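BH1478 protein (Bacillus halodurans, PDB 2QUP) is of unknown function, a single-chain, almost wholly helical member of the DUF327 family built from four long helices. Local coordinates at residues A[47-51]-A[137-141]. Sequence-based numbering, arbitrary orientation.
Sequences MSKID and KGLLI
Met47 leaves its helix with CG anti to the backbone N (chi1 -172°), then bends at both chi2 and chi3, and that double bend carries its thioether across to Lys137 and Leu140. Lys137 starts the same way, CG anti to its own N, but stays extended through CE, which puts its ammonium beside the Asp51 carboxylate. There NZ straddles the two oxygens: it lies 3.2 Å from both OD1 and OD2 of Asp51, on the syn side of each and 17° out of the carboxylate plane. The two side chains cross at about a right angle, and NZ donates to both oxygens, a forked, hydrogen-bonded salt bridge at the partly exposed edge of the interface. The methylene part of the lysine works too, since Met47 SD rests 3.7 Å from Lys137 CG. Beyond the sulfur, Met47 CE touches two branched side chains of the facing helix, 3.7 Å from Leu140 CD1 and 4.0 Å from Ile141 CG2. Ile50 adds a looser touch, its CD1 4.3 Å from Leu140 CD1. Putting an alanine at Lys137 would probably leave the Asp51 carboxylate without its charged mate and uncover one flank of the Met47 sulfur. The two segments run antiparallel at 172° with axes 12.1 Å apart, a wide spacing bridged by side chains and not by close backbones. This joins helix 27-60 to helix 126-144 within the four-helix bundle, and helix 63-88 closes the buried side: Phe76 packs on Met47 and Ile50, Leu72 on Ile50, and Val77 on Leu140.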
loop_
_atom_site.group_PDB
_atom_site.type_symbol
_atom_site.label_atom_id
_atom_site.label_comp_id
_atom_site.label_asym_id
_atom_site.label_seq_id
_atom_site.Cartn_x
_atom_site.Cartn_y
_atom_site.Cartn_z
ATOM N N MET A 47 -3.990 5.926 -2.057
ATOM C CA MET A 47 -2.560 6.255 -2.010
ATOM C C MET A 47 -2.307 7.763 -1.774
ATOM O O MET A 47 -1.293 8.151 -1.179
ATOM C CB MET A 47 -1.910 5.776 -3.302
ATOM C CG MET A 47 -0.387 5.846 -3.372
ATOM S SD MET A 47 0.497 5.298 -1.901
ATOM C CE MET A 47 0.368 3.530 -2.054
ATOM N N SER A 48 -3.231 8.595 -2.251
ATOM C CA SER A 48 -3.177 10.034 -2.019
ATOM C C SER A 48 -3.308 10.343 -0.527
ATOM O O SER A 48 -2.499 11.096 0.029
ATOM C CB SER A 48 -4.273 10.755 -2.820
ATOM O OG SER A 48 -3.889 10.931 -4.175
ATOM N N LYS A 49 -4.325 9.755 0.110
ATOM C CA LYS A 49 -4.481 9.756 1.569
ATOM C C LYS A 49 -3.245 9.208 2.284
ATOM O O LYS A 49 -2.702 9.836 3.180
ATOM C CB LYS A 49 -5.676 8.910 1.949
ATOM C CG LYS A 49 -6.991 9.542 1.555
ATOM C CD LYS A 49 -8.135 8.601 1.906
ATOM C CE LYS A 49 -9.459 9.303 1.767
ATOM N NZ LYS A 49 -9.974 9.130 0.394
ATOM N N ILE A 50 -2.785 8.049 1.852
ATOM C CA ILE A 50 -1.586 7.437 2.424
ATOM C C ILE A 50 -0.369 8.359 2.348
ATOM O O ILE A 50 0.375 8.470 3.322
ATOM C CB ILE A 50 -1.311 6.050 1.794
ATOM C CG1 ILE A 50 -2.406 5.053 2.181
ATOM C CG2 ILE A 50 -0.023 5.457 2.290
ATOM C CD1 ILE A 50 -2.285 3.746 1.427
ATOM N N ASP A 51 -0.177 9.027 1.211
ATOM C CA ASP A 51 0.916 10.009 1.053
ATOM C C ASP A 51 0.814 11.161 2.051
ATOM O O ASP A 51 1.806 11.576 2.653
ATOM C CB ASP A 51 0.896 10.611 -0.353
ATOM C CG ASP A 51 1.548 9.729 -1.373
ATOM O OD1 ASP A 51 2.424 8.922 -1.002
ATOM O OD2 ASP A 51 1.184 9.849 -2.558
ATOM N N LYS A 137 5.639 2.762 0.643
ATOM C CA LYS A 137 4.889 3.152 -0.574
ATOM C C LYS A 137 5.460 2.440 -1.798
ATOM O O LYS A 137 4.707 1.911 -2.612
ATOM C CB LYS A 137 4.945 4.660 -0.814
ATOM C CG LYS A 137 4.191 5.113 -2.053
ATOM C CD LYS A 137 4.595 6.495 -2.528
ATOM C CE LYS A 137 3.651 6.937 -3.659
ATOM N NZ LYS A 137 3.667 8.413 -3.888
ATOM N N GLY A 138 6.792 2.388 -1.894
ATOM C CA GLY A 138 7.466 1.643 -2.954
ATOM C C GLY A 138 7.095 0.175 -3.031
ATOM O O GLY A 138 6.823 -0.347 -4.107
ATOM N N LEU A 139 7.060 -0.495 -1.888
ATOM C CA LEU A 139 6.513 -1.838 -1.831
ATOM C C LEU A 139 5.012 -1.857 -2.199
ATOM O O LEU A 139 4.560 -2.721 -2.964
ATOM C CB LEU A 139 6.768 -2.445 -0.456
ATOM C CG LEU A 139 8.257 -2.594 -0.085
ATOM C CD1 LEU A 139 8.442 -2.884 1.394
ATOM C CD2 LEU A 139 8.894 -3.673 -0.913
ATOM N N LEU A 140 4.255 -0.904 -1.687
ATOM C CA LEU A 140 2.778 -0.931 -1.839
ATOM C C LEU A 140 2.278 -0.897 -3.271
ATOM O O LEU A 140 1.298 -1.581 -3.649
ATOM C CB LEU A 140 2.154 0.243 -1.092
ATOM C CG LEU A 140 1.933 0.155 0.424
ATOM C CD1 LEU A 140 1.307 1.444 0.902
ATOM C CD2 LEU A 140 1.087 -1.038 0.853
ATOM N N ILE A 141 2.908 -0.046 -4.068
ATOM C CA ILE A 141 2.480 0.117 -5.455
ATOM C C ILE A 141 2.833 -1.115 -6.305
ATOM O O ILE A 141 2.225 -1.357 -7.341
ATOM C CB ILE A 141 3.020 1.436 -6.085
ATOM C CG1 ILE A 141 4.545 1.488 -6.024
ATOM C CG2 ILE A 141 2.430 2.669 -5.400
ATOM C CD1 ILE A 141 5.149 2.697 -6.708
#